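Local coordinates for protein UDP-galactopyranose mutase (Deinococcus radiodurans, PDB 3HDQ) that binds FAD and UDP-galactopyranose and probably interconverts the pyranose and furanose forms of the sugar nucleotide, at residues G38-V43 and I256-V261; V43-L48 and V55-R60. One frame throughout, in Å; residues are numbered along the deposited sequence.

How the contacts relate
Both contacts are buried and both use helix 39-50, sharing Val43; their centres lie about 8 Å apart. Contact 1 bonds mainly to the pyrophosphate of FAD, contact 2 to its adenosine ribose. Contact 1 takes the first turn of the helix, where it meets the end of strand 252-257, and mixes one small apolar touch with one backbone N-H bonded to the phosphate and another reaching it through a water. Contact 2 takes the middle of the helix against strand 55-58 and is purely apolar between the segments, while Asp59 serves the ribose and Glu46 pairs with Arg47, Arg100 and Tyr97. Ile57 CD1 packs on Gly41 C at 3.8 Å, so the two contacts touch at Gly41.

Contact 1 (G38-V43 and I256-V261); sequences GFAGSV and IYTGPV. With FAD (flavin-adenine dinucleotide), chain L.
Thr258 lays its methyl CG2 against Ala40 CB at 3.5 Å and reaches past it to Gly41 N at 3.8 Å, meeting the backbone of the first helical turn. With chi1 at 75°, OG1 lies between the backbone N and the carbonyl carbon, and CG2 is left to face the helix. Thr258 OG1 is hydrogen-bonded to Val35 O and also takes a bond from a water at 3.0 Å. This water accepts from Gly41 N at 2.9 Å and donates to FAD O1P at 2.8 Å, tying both segments to the pyrophosphate. FAD O1P also receives Ala40 N at 2.9 Å in a fairly straight bond (164°). At Gly38, the N-cap, a side chain would run into FAD O5B. Without the hydroxyl and methyl of Thr258, as with an alanine here, Val35 O and the water would probably each lose a partner and a gap would open beside Ala40 CB. The phosphate-binding turn, consistent with a Rossmann-type GxGxxG sequence, thus sits where helix 39-50 starts beside strand 252-257, with strand 30-35 pairing with that strand and helices 222-229 and 373-388 packing on Phe39.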
ATOM      1  N   GLY A  38      -2.675  10.977  -9.139  1.00 21.78           N
ATOM      2  CA  GLY A  38      -4.103  10.963  -8.878  1.00 20.95           C
ATOM      3  C   GLY A  38      -4.838  10.459 -10.103  1.00 23.45           C
ATOM      4  O   GLY A  38      -4.233   9.836 -10.978  1.00 27.07           O
ATOM      5  N   PHE A  39      -6.136  10.719 -10.187  1.00 18.63           N
ATOM      6  CA  PHE A  39      -6.872  10.292 -11.360  1.00 24.87           C
ATOM      7  C   PHE A  39      -6.286  10.867 -12.640  1.00 22.92           C
ATOM      8  O   PHE A  39      -6.176  10.162 -13.635  1.00 25.71           O
ATOM      9  CB  PHE A  39      -8.356  10.648 -11.245  1.00 27.11           C
ATOM     10  CG  PHE A  39      -9.148   9.629 -10.503  1.00 26.32           C
ATOM     11  CD1 PHE A  39      -9.436   9.806  -9.163  1.00 21.92           C
ATOM     12  CD2 PHE A  39      -9.577   8.473 -11.141  1.00 24.92           C
ATOM     13  CE1 PHE A  39     -10.157   8.859  -8.466  1.00 23.38           C
ATOM     14  CE2 PHE A  39     -10.295   7.516 -10.451  1.00 25.13           C
ATOM     15  CZ  PHE A  39     -10.583   7.709  -9.108  1.00 24.20           C
ATOM     16  N   ALA A  40      -5.905  12.142 -12.611  1.00 23.22           N
ATOM     17  CA  ALA A  40      -5.416  12.806 -13.820  1.00 24.53           C
ATOM     18  C   ALA A  40      -4.176  12.119 -14.376  1.00 23.51           C
ATOM     19  O   ALA A  40      -4.146  11.708 -15.540  1.00 24.12           O
ATOM     20  CB  ALA A  40      -5.131  14.281 -13.545  1.00 24.07           C
ATOM     21  N   GLY A  41      -3.146  12.001 -13.548  1.00 19.64           N
ATOM     22  CA  GLY A  41      -1.915  11.377 -13.998  1.00 22.06           C
ATOM     23  C   GLY A  41      -2.048   9.904 -14.358  1.00 20.66           C
ATOM     24  O   GLY A  41      -1.503   9.448 -15.367  1.00 23.19           O
ATOM     25  N   SER A  42      -2.769   9.155 -13.528  1.00 20.74           N
ATOM     26  CA  SER A  42      -2.840   7.703 -13.663  1.00 23.03           C
ATOM     27  C   SER A  42      -3.624   7.270 -14.892  1.00 19.60           C
ATOM     28  O   SER A  42      -3.285   6.282 -15.519  1.00 19.25           O
ATOM     29  CB  SER A  42      -3.456   7.077 -12.413  1.00 22.04           C
ATOM     30  OG  SER A  42      -2.670   7.369 -11.282  1.00 23.46           O
ATOM     31  N   VAL A  43      -4.687   7.994 -15.224  1.00 24.03           N
ATOM     32  CA  VAL A  43      -5.467   7.659 -16.407  1.00 22.55           C
ATOM     33  C   VAL A  43      -4.615   7.901 -17.645  1.00 22.82           C
ATOM     34  O   VAL A  43      -4.598   7.087 -18.560  1.00 20.71           O
ATOM     35  CB  VAL A  43      -6.764   8.479 -16.503  1.00 23.08           C
ATOM     36  CG1 VAL A  43      -7.395   8.311 -17.894  1.00 25.56           C
ATOM     37  CG2 VAL A  43      -7.745   8.049 -15.431  1.00 22.07           C
ATOM     38  N   ILE A 256       3.347  15.832 -18.549  1.00 31.49           N
ATOM     39  CA  ILE A 256       1.954  15.998 -18.170  1.00 26.56           C
ATOM     40  C   ILE A 256       1.950  16.425 -16.707  1.00 29.96           C
ATOM     41  O   ILE A 256       2.417  15.690 -15.852  1.00 28.23           O
ATOM     42  CB  ILE A 256       1.147  14.700 -18.401  1.00 28.41           C
ATOM     43  CG1 ILE A 256       1.085  14.402 -19.904  1.00 28.07           C
ATOM     44  CG2 ILE A 256      -0.272  14.821 -17.836  1.00 22.42           C
ATOM     45  CD1 ILE A 256       0.225  13.239 -20.275  1.00 26.49           C
ATOM     46  N   TYR A 257       1.461  17.635 -16.438  1.00 27.18           N
ATOM     47  CA  TYR A 257       1.490  18.202 -15.091  1.00 29.75           C
ATOM     48  C   TYR A 257       0.075  18.259 -14.493  1.00 27.54           C
ATOM     49  O   TYR A 257      -0.863  18.724 -15.147  1.00 24.60           O
ATOM     50  CB  TYR A 257       2.160  19.598 -15.103  1.00 23.80           C
ATOM     51  CG  TYR A 257       2.253  20.272 -13.743  1.00 23.41           C
ATOM     52  CD1 TYR A 257       3.269  19.954 -12.853  1.00 24.31           C
ATOM     53  CD2 TYR A 257       1.320  21.227 -13.352  1.00 22.98           C
ATOM     54  CE1 TYR A 257       3.344  20.561 -11.604  1.00 22.34           C
ATOM     55  CE2 TYR A 257       1.390  21.844 -12.127  1.00 18.80           C
ATOM     56  CZ  TYR A 257       2.396  21.508 -11.248  1.00 26.44           C
ATOM     57  OH  TYR A 257       2.461  22.134 -10.011  1.00 26.62           O
ATOM     58  N   THR A 258      -0.073  17.769 -13.262  1.00 26.36           N
ATOM     59  CA  THR A 258      -1.384  17.724 -12.604  1.00 22.42           C
ATOM     60  C   THR A 258      -1.355  18.402 -11.225  1.00 25.46           C
ATOM     61  O   THR A 258      -2.300  18.299 -10.447  1.00 31.95           O
ATOM     62  CB  THR A 258      -1.948  16.277 -12.498  1.00 24.01           C
ATOM     63  OG1 THR A 258      -1.261  15.534 -11.480  1.00 23.10           O
ATOM     64  CG2 THR A 258      -1.830  15.543 -13.845  1.00 20.76           C
ATOM     65  N   GLY A 259      -0.266  19.102 -10.932  1.00 24.06           N
ATOM     66  CA  GLY A 259      -0.165  19.883  -9.712  1.00 28.17           C
ATOM     67  C   GLY A 259      -0.808  21.254  -9.876  1.00 24.86           C
ATOM     68  O   GLY A 259      -1.378  21.552 -10.926  1.00 24.30           O
ATOM     69  N   PRO A 260      -0.727  22.095  -8.836  1.00 22.94           N
ATOM     70  CA  PRO A 260      -1.294  23.454  -8.904  1.00 26.01           C
ATOM     71  C   PRO A 260      -0.569  24.292  -9.973  1.00 26.28           C
ATOM     72  O   PRO A 260       0.648  24.166 -10.091  1.00 27.65           O
ATOM     73  CB  PRO A 260      -1.014  24.027  -7.513  1.00 25.44           C
ATOM     74  CG  PRO A 260      -0.380  22.926  -6.704  1.00 27.12           C
ATOM     75  CD  PRO A 260       0.105  21.886  -7.643  1.00 23.38           C
ATOM     76  N   VAL A 261      -1.285  25.099 -10.758  1.00 29.79           N
ATOM     77  CA  VAL A 261      -0.633  25.845 -11.847  1.00 28.76           C
ATOM     78  C   VAL A 261       0.278  26.961 -11.388  1.00 28.51           C
ATOM     79  O   VAL A 261       1.268  27.238 -12.042  1.00 34.49           O
ATOM     80  CB  VAL A 261      -1.615  26.524 -12.834  1.00 33.38           C
ATOM     81  CG1 VAL A 261      -1.492  25.922 -14.230  1.00 29.92           C
ATOM     82  CG2 VAL A 261      -3.030  26.536 -12.293  1.00 26.27           C
TER
HETATM   83  PA  FAD L 450      -5.016  15.028  -7.226  1.00 29.25           P
HETATM   84  O1A FAD L 450      -5.620  13.946  -6.546  1.00 29.34           O
HETATM   85  O2A FAD L 450      -4.936  16.132  -6.361  1.00 34.04           O
HETATM   86  O5B FAD L 450      -3.599  14.554  -7.627  1.00 32.32           O
HETATM   87  C5B FAD L 450      -2.594  15.376  -8.086  1.00 23.01           C
HETATM   88  C4B FAD L 450      -1.305  14.814  -7.582  1.00 28.61           C
HETATM   89  O4B FAD L 450      -0.247  15.588  -8.020  1.00 28.89           O
HETATM   90  C3B FAD L 450      -1.283  14.892  -6.075  1.00 29.11           C
HETATM   91  O3B FAD L 450      -1.231  13.644  -5.471  1.00 28.51           O
HETATM   92  C2B FAD L 450      -0.047  15.667  -5.763  1.00 31.51           C
HETATM   93  O2B FAD L 450       0.616  15.074  -4.713  1.00 32.88           O
HETATM   94  C1B FAD L 450       0.727  15.602  -7.046  1.00 27.65           C
HETATM   95  N9A FAD L 450       1.668  16.711  -7.162  1.00 33.02           N
HETATM   96  C8A FAD L 450       1.428  18.025  -7.089  1.00 35.17           C
HETATM   97  N7A FAD L 450       2.546  18.691  -7.232  1.00 33.20           N
HETATM   98  C5A FAD L 450       3.529  17.821  -7.399  1.00 36.02           C
HETATM   99  C6A FAD L 450       4.888  17.944  -7.588  1.00 32.29           C
HETATM  100  N6A FAD L 450       5.422  19.098  -7.797  1.00 35.26           N
HETATM  101  N1A FAD L 450       5.660  16.847  -7.728  1.00 36.68           N
HETATM  102  C2A FAD L 450       5.104  15.621  -7.666  1.00 31.95           C
HETATM  103  N3A FAD L 450       3.773  15.501  -7.481  1.00 28.63           N
HETATM  104  C4A FAD L 450       2.995  16.571  -7.338  1.00 33.59           C
HETATM  105  N1  FAD L 450     -14.826  13.579  -5.948  1.00 28.21           N
HETATM  106  C2  FAD L 450     -15.886  12.802  -6.197  1.00 27.59           C
HETATM  107  O2  FAD L 450     -16.170  12.474  -7.309  1.00 26.62           O
HETATM  108  N3  FAD L 450     -16.624  12.389  -5.161  1.00 31.22           N
HETATM  109  C4  FAD L 450     -16.299  12.747  -3.896  1.00 32.08           C
HETATM  110  O4  FAD L 450     -16.943  12.388  -2.969  1.00 28.01           O
HETATM  111  C4X FAD L 450     -15.236  13.542  -3.674  1.00 28.82           C
HETATM  112  N5  FAD L 450     -14.933  13.905  -2.411  1.00 30.04           N
HETATM  113  C5X FAD L 450     -13.866  14.698  -2.188  1.00 32.63           C
HETATM  114  C6  FAD L 450     -13.558  15.052  -0.896  1.00 29.98           C
HETATM  115  C7  FAD L 450     -12.477  15.852  -0.656  1.00 30.78           C
HETATM  116  C7M FAD L 450     -12.138  16.247   0.722  1.00 25.16           C
HETATM  117  C8  FAD L 450     -11.700  16.285  -1.691  1.00 29.00           C
HETATM  118  C8M FAD L 450     -10.545  17.159  -1.377  1.00 28.45           C
HETATM  119  C9  FAD L 450     -12.007  15.921  -2.986  1.00 29.23           C
HETATM  120  C9A FAD L 450     -13.097  15.129  -3.247  1.00 28.48           C
HETATM  121  N10 FAD L 450     -13.412  14.751  -4.519  1.00 30.45           N
HETATM  122  C10 FAD L 450     -14.489  13.963  -4.714  1.00 27.35           C
HETATM  123  C1' FAD L 450     -12.684  15.286  -5.697  1.00 31.02           C
HETATM  124  C2' FAD L 450     -11.488  14.452  -6.097  1.00 31.73           C
HETATM  125  O2' FAD L 450     -10.617  14.491  -5.023  1.00 37.30           O
HETATM  126  C3' FAD L 450     -10.757  14.995  -7.320  1.00 40.22           C
HETATM  127  O3' FAD L 450     -11.478  14.980  -8.471  1.00 51.24           O
HETATM  128  C4' FAD L 450      -9.680  14.062  -7.738  1.00 35.77           C
HETATM  129  O4' FAD L 450      -9.284  13.429  -6.561  1.00 27.59           O
HETATM  130  C5' FAD L 450      -8.596  14.870  -8.388  1.00 36.74           C
HETATM  131  O5' FAD L 450      -7.741  14.161  -9.207  1.00 32.02           O
HETATM  132  P   FAD L 450      -6.444  14.853  -9.704  1.00 27.55           P
HETATM  133  O1P FAD L 450      -5.610  13.891 -10.310  1.00 26.34           O
HETATM  134  O2P FAD L 450      -6.833  15.812 -10.667  1.00 27.04           O
HETATM  135  O3P FAD L 450      -5.770  15.557  -8.487  1.00 28.59           O
HETATM  136  O   HOH W   1      -3.012  13.144 -10.916  1.00 24.43           O

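Contact 2 (V43-L48 and V55-R60); sequences VLAERL and VLIVDR. With FAD (flavin-adenine dinucleotide), chain L.
Ala45 carries the close packing, its CB lying 4.0 Å from both Val55 CG1 and Ile57 CD1, so that one small methyl meets two branched side chains of the strand. Val55 spreads its two methyls along the helix: CG1, anti to the backbone N (chi1 179°), goes to Ala45, and CG2 goes to Leu48 CB at 4.1 Å. Ile57 is extended through both torsions and reaches Ala45 with its far end alone. No hydrogen bond joins the segments; the joint between helix and strand is wholly apolar, and Ile34 of the central strand 30-35 touches both Ala45 and Val55.

In contrast to this apolar face, the helix also has a polar side that reaches solvent at the partly exposed Arg47. Arg47 bends back to grip Glu46 side-on, NE to OE1 at 2.8 Å and NH1 to OE2 at 2.9 Å, the second bond almost straight at 177°. Glu46 also takes Arg100 in a salt bridge and the hydroxyl of Tyr97, so its carboxylate probably stays charged although it is buried.

Further along segment 55-60, Asp59 spans the adenosine ribose, OD1 receiving FAD O2B at 2.8 Å and OD2 receiving FAD O3B at 2.9 Å. Arg61 N and Ala37 N also bond to this carboxylate and hold it in place. Arg60 is exposed; the adenine amino nitrogen N6A lies over one face of its guanidinium, offset toward the rim, and NH1 comes close to FAD N7A, while NH2 forms a salt bridge with Asp242.

Helix segment 43-48 and strand 55-58 run nearly antiparallel (169°), their axes approaching to 9.2 Å, as expected in the beta-alpha-beta unit of a Rossmann-type dinucleotide-binding fold, where an acidic residue near the C-terminal end of the second strand binds the adenosine ribose hydroxyls.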
ATOM      1  N   VAL A  43      -4.687   7.994 -15.224  1.00 24.03           N
ATOM      2  CA  VAL A  43      -5.467   7.659 -16.407  1.00 22.55           C
ATOM      3  C   VAL A  43      -4.615   7.901 -17.645  1.00 22.82           C
ATOM      4  O   VAL A  43      -4.598   7.087 -18.560  1.00 20.71           O
ATOM      5  CB  VAL A  43      -6.764   8.479 -16.503  1.00 23.08           C
ATOM      6  CG1 VAL A  43      -7.395   8.311 -17.894  1.00 25.56           C
ATOM      7  CG2 VAL A  43      -7.745   8.049 -15.431  1.00 22.07           C
ATOM      8  N   LEU A  44      -3.896   9.020 -17.670  1.00 19.66           N
ATOM      9  CA  LEU A  44      -3.010   9.302 -18.800  1.00 25.50           C
ATOM     10  C   LEU A  44      -1.796   8.352 -18.835  1.00 26.09           C
ATOM     11  O   LEU A  44      -1.334   7.950 -19.905  1.00 22.81           O
ATOM     12  CB  LEU A  44      -2.598  10.772 -18.820  1.00 22.60           C
ATOM     13  CG  LEU A  44      -3.653  11.679 -19.467  1.00 27.52           C
ATOM     14  CD1 LEU A  44      -3.578  13.111 -18.952  1.00 24.20           C
ATOM     15  CD2 LEU A  44      -3.520  11.638 -21.003  1.00 29.00           C
ATOM     16  N   ALA A  45      -1.308   7.961 -17.666  1.00 20.12           N
ATOM     17  CA  ALA A  45      -0.227   6.982 -17.626  1.00 27.83           C
ATOM     18  C   ALA A  45      -0.702   5.656 -18.213  1.00 25.19           C
ATOM     19  O   ALA A  45       0.013   5.014 -18.980  1.00 28.76           O
ATOM     20  CB  ALA A  45       0.284   6.797 -16.210  1.00 22.01           C
ATOM     21  N   GLU A  46      -1.917   5.251 -17.862  1.00 24.07           N
ATOM     22  CA  GLU A  46      -2.452   3.978 -18.350  1.00 27.55           C
ATOM     23  C   GLU A  46      -2.694   3.994 -19.862  1.00 27.10           C
ATOM     24  O   GLU A  46      -2.298   3.064 -20.569  1.00 23.88           O
ATOM     25  CB  GLU A  46      -3.741   3.603 -17.600  1.00 24.96           C
ATOM     26  CG  GLU A  46      -4.298   2.226 -17.960  1.00 23.92           C
ATOM     27  CD  GLU A  46      -5.186   2.252 -19.196  1.00 29.07           C
ATOM     28  OE1 GLU A  46      -5.938   3.235 -19.382  1.00 27.02           O
ATOM     29  OE2 GLU A  46      -5.138   1.287 -19.983  1.00 28.55           O
ATOM     30  N   ARG A  47      -3.355   5.048 -20.344  1.00 25.61           N
ATOM     31  CA  ARG A  47      -3.640   5.198 -21.768  1.00 27.90           C
ATOM     32  C   ARG A  47      -2.360   5.271 -22.600  1.00 27.32           C
ATOM     33  O   ARG A  47      -2.216   4.544 -23.569  1.00 26.24           O
ATOM     34  CB  ARG A  47      -4.501   6.434 -22.028  1.00 24.17           C
ATOM     35  CG  ARG A  47      -5.920   6.338 -21.464  1.00 28.96           C
ATOM     36  CD  ARG A  47      -6.798   5.386 -22.287  1.00 26.79           C
ATOM     37  NE  ARG A  47      -6.443   3.991 -22.051  1.00 26.61           N
ATOM     38  CZ  ARG A  47      -6.605   3.015 -22.936  1.00 27.38           C
ATOM     39  NH1 ARG A  47      -6.247   1.772 -22.631  1.00 22.38           N
ATOM     40  NH2 ARG A  47      -7.112   3.287 -24.129  1.00 29.80           N
ATOM     41  N   LEU A  48      -1.438   6.150 -22.223  1.00 30.38           N
ATOM     42  CA  LEU A  48      -0.198   6.298 -22.977  1.00 30.16           C
ATOM     43  C   LEU A  48       0.591   4.973 -22.966  1.00 31.88           C
ATOM     44  O   LEU A  48       1.157   4.562 -23.984  1.00 28.20           O
ATOM     45  CB  LEU A  48       0.655   7.448 -22.424  1.00 27.68           C
ATOM     46  CG  LEU A  48       0.546   8.927 -22.856  1.00 31.87           C
ATOM     47  CD1 LEU A  48       0.101   9.119 -24.307  1.00 27.02           C
ATOM     48  CD2 LEU A  48      -0.277   9.788 -21.905  1.00 32.34           C
ATOM     49  N   VAL A  55       6.502   5.544 -19.778  1.00 28.03           N
ATOM     50  CA  VAL A  55       6.016   6.534 -18.840  1.00 28.42           C
ATOM     51  C   VAL A  55       6.781   6.513 -17.517  1.00 28.09           C
ATOM     52  O   VAL A  55       7.018   5.459 -16.946  1.00 27.40           O
ATOM     53  CB  VAL A  55       4.503   6.337 -18.595  1.00 31.26           C
ATOM     54  CG1 VAL A  55       3.978   7.360 -17.603  1.00 25.28           C
ATOM     55  CG2 VAL A  55       3.752   6.431 -19.924  1.00 29.94           C
ATOM     56  N   LEU A  56       7.198   7.685 -17.053  1.00 24.56           N
ATOM     57  CA  LEU A  56       7.642   7.824 -15.683  1.00 26.59           C
ATOM     58  C   LEU A  56       6.590   8.662 -14.991  1.00 28.37           C
ATOM     59  O   LEU A  56       6.328   9.801 -15.400  1.00 25.42           O
ATOM     60  CB  LEU A  56       9.008   8.512 -15.589  1.00 26.99           C
ATOM     61  CG  LEU A  56       9.479   8.757 -14.150  1.00 25.65           C
ATOM     62  CD1 LEU A  56       9.706   7.438 -13.430  1.00 27.09           C
ATOM     63  CD2 LEU A  56      10.737   9.618 -14.107  1.00 27.37           C
ATOM     64  N   ILE A  57       5.960   8.091 -13.968  1.00 23.95           N
ATOM     65  CA  ILE A  57       4.973   8.842 -13.210  1.00 26.88           C
ATOM     66  C   ILE A  57       5.529   9.135 -11.830  1.00 24.75           C
ATOM     67  O   ILE A  57       6.038   8.251 -11.148  1.00 26.13           O
ATOM     68  CB  ILE A  57       3.590   8.131 -13.141  1.00 24.34           C
ATOM     69  CG1 ILE A  57       2.534   9.085 -12.564  1.00 26.58           C
ATOM     70  CG2 ILE A  57       3.673   6.847 -12.324  1.00 23.50           C
ATOM     71  CD1 ILE A  57       1.078   8.601 -12.723  1.00 21.63           C
ATOM     72  N   VAL A  58       5.450  10.393 -11.427  1.00 24.74           N
ATOM     73  CA  VAL A  58       6.065  10.799 -10.183  1.00 23.16           C
ATOM     74  C   VAL A  58       5.038  11.462  -9.258  1.00 27.49           C
ATOM     75  O   VAL A  58       4.091  12.101  -9.718  1.00 24.94           O
ATOM     76  CB  VAL A  58       7.270  11.715 -10.469  1.00 30.88           C
ATOM     77  CG1 VAL A  58       6.809  13.111 -10.882  1.00 33.32           C
ATOM     78  CG2 VAL A  58       8.186  11.784  -9.270  1.00 34.52           C
ATOM     79  N   ASP A  59       5.205  11.281  -7.953  1.00 28.26           N
ATOM     80  CA  ASP A  59       4.398  12.025  -6.989  1.00 22.15           C
ATOM     81  C   ASP A  59       5.255  12.332  -5.776  1.00 25.40           C
ATOM     82  O   ASP A  59       6.056  11.501  -5.341  1.00 25.44           O
ATOM     83  CB  ASP A  59       3.146  11.229  -6.592  1.00 21.77           C
ATOM     84  CG  ASP A  59       2.023  12.116  -6.041  1.00 27.60           C
ATOM     85  OD1 ASP A  59       2.221  12.795  -5.004  1.00 28.32           O
ATOM     86  OD2 ASP A  59       0.929  12.116  -6.640  1.00 24.36           O
ATOM     87  N   ARG A  60       5.096  13.524  -5.222  1.00 27.90           N
ATOM     88  CA  ARG A  60       5.862  13.888  -4.040  1.00 28.18           C
ATOM     89  C   ARG A  60       5.336  13.157  -2.816  1.00 29.54           C
ATOM     90  O   ARG A  60       6.038  13.050  -1.810  1.00 29.26           O
ATOM     91  CB  ARG A  60       5.821  15.401  -3.808  1.00 35.18           C
ATOM     92  CG  ARG A  60       4.606  15.876  -3.031  1.00 39.51           C
ATOM     93  CD  ARG A  60       3.984  17.118  -3.657  1.00 44.31           C
ATOM     94  NE  ARG A  60       4.860  18.286  -3.594  1.00 51.15           N
ATOM     95  CZ  ARG A  60       4.552  19.481  -4.102  1.00 58.55           C
ATOM     96  NH1 ARG A  60       3.381  19.677  -4.704  1.00 53.76           N
ATOM     97  NH2 ARG A  60       5.418  20.486  -4.010  1.00 59.22           N
TER
HETATM   98  PA  FAD L 450      -5.016  15.028  -7.226  1.00 29.25           P
HETATM   99  O1A FAD L 450      -5.620  13.946  -6.546  1.00 29.34           O
HETATM  100  O2A FAD L 450      -4.936  16.132  -6.361  1.00 34.04           O
HETATM  101  O5B FAD L 450      -3.599  14.554  -7.627  1.00 32.32           O
HETATM  102  C5B FAD L 450      -2.594  15.376  -8.086  1.00 23.01           C
HETATM  103  C4B FAD L 450      -1.305  14.814  -7.582  1.00 28.61           C
HETATM  104  O4B FAD L 450      -0.247  15.588  -8.020  1.00 28.89           O
HETATM  105  C3B FAD L 450      -1.283  14.892  -6.075  1.00 29.11           C
HETATM  106  O3B FAD L 450      -1.231  13.644  -5.471  1.00 28.51           O
HETATM  107  C2B FAD L 450      -0.047  15.667  -5.763  1.00 31.51           C
HETATM  108  O2B FAD L 450       0.616  15.074  -4.713  1.00 32.88           O
HETATM  109  C1B FAD L 450       0.727  15.602  -7.046  1.00 27.65           C
HETATM  110  N9A FAD L 450       1.668  16.711  -7.162  1.00 33.02           N
HETATM  111  C8A FAD L 450       1.428  18.025  -7.089  1.00 35.17           C
HETATM  112  N7A FAD L 450       2.546  18.691  -7.232  1.00 33.20           N
HETATM  113  C5A FAD L 450       3.529  17.821  -7.399  1.00 36.02           C
HETATM  114  C6A FAD L 450       4.888  17.944  -7.588  1.00 32.29           C
HETATM  115  N6A FAD L 450       5.422  19.098  -7.797  1.00 35.26           N
HETATM  116  N1A FAD L 450       5.660  16.847  -7.728  1.00 36.68           N
HETATM  117  C2A FAD L 450       5.104  15.621  -7.666  1.00 31.95           C
HETATM  118  N3A FAD L 450       3.773  15.501  -7.481  1.00 28.63           N
HETATM  119  C4A FAD L 450       2.995  16.571  -7.338  1.00 33.59           C
HETATM  120  N1  FAD L 450     -14.826  13.579  -5.948  1.00 28.21           N
HETATM  121  C2  FAD L 450     -15.886  12.802  -6.197  1.00 27.59           C
HETATM  122  O2  FAD L 450     -16.170  12.474  -7.309  1.00 26.62           O
HETATM  123  N3  FAD L 450     -16.624  12.389  -5.161  1.00 31.22           N
HETATM  124  C4  FAD L 450     -16.299  12.747  -3.896  1.00 32.08           C
HETATM  125  O4  FAD L 450     -16.943  12.388  -2.969  1.00 28.01           O
HETATM  126  C4X FAD L 450     -15.236  13.542  -3.674  1.00 28.82           C
HETATM  127  N5  FAD L 450     -14.933  13.905  -2.411  1.00 30.04           N
HETATM  128  C5X FAD L 450     -13.866  14.698  -2.188  1.00 32.63           C
HETATM  129  C6  FAD L 450     -13.558  15.052  -0.896  1.00 29.98           C
HETATM  130  C7  FAD L 450     -12.477  15.852  -0.656  1.00 30.78           C
HETATM  131  C7M FAD L 450     -12.138  16.247   0.722  1.00 25.16           C
HETATM  132  C8  FAD L 450     -11.700  16.285  -1.691  1.00 29.00           C
HETATM  133  C8M FAD L 450     -10.545  17.159  -1.377  1.00 28.45           C
HETATM  134  C9  FAD L 450     -12.007  15.921  -2.986  1.00 29.23           C
HETATM  135  C9A FAD L 450     -13.097  15.129  -3.247  1.00 28.48           C
HETATM  136  N10 FAD L 450     -13.412  14.751  -4.519  1.00 30.45           N
HETATM  137  C10 FAD L 450     -14.489  13.963  -4.714  1.00 27.35           C
HETATM  138  C1' FAD L 450     -12.684  15.286  -5.697  1.00 31.02           C
HETATM  139  C2' FAD L 450     -11.488  14.452  -6.097  1.00 31.73           C
HETATM  140  O2' FAD L 450     -10.617  14.491  -5.023  1.00 37.30           O
HETATM  141  C3' FAD L 450     -10.757  14.995  -7.320  1.00 40.22           C
HETATM  142  O3' FAD L 450     -11.478  14.980  -8.471  1.00 51.24           O
HETATM  143  C4' FAD L 450      -9.680  14.062  -7.738  1.00 35.77           C
HETATM  144  O4' FAD L 450      -9.284  13.429  -6.561  1.00 27.59           O
HETATM  145  C5' FAD L 450      -8.596  14.870  -8.388  1.00 36.74           C
HETATM  146  O5' FAD L 450      -7.741  14.161  -9.207  1.00 32.02           O
HETATM  147  P   FAD L 450      -6.444  14.853  -9.704  1.00 27.55           P
HETATM  148  O1P FAD L 450      -5.610  13.891 -10.310  1.00 26.34           O
HETATM  149  O2P FAD L 450      -6.833  15.812 -10.667  1.00 27.04           O
HETATM  150  O3P FAD L 450      -5.770  15.557  -8.487  1.00 28.59           O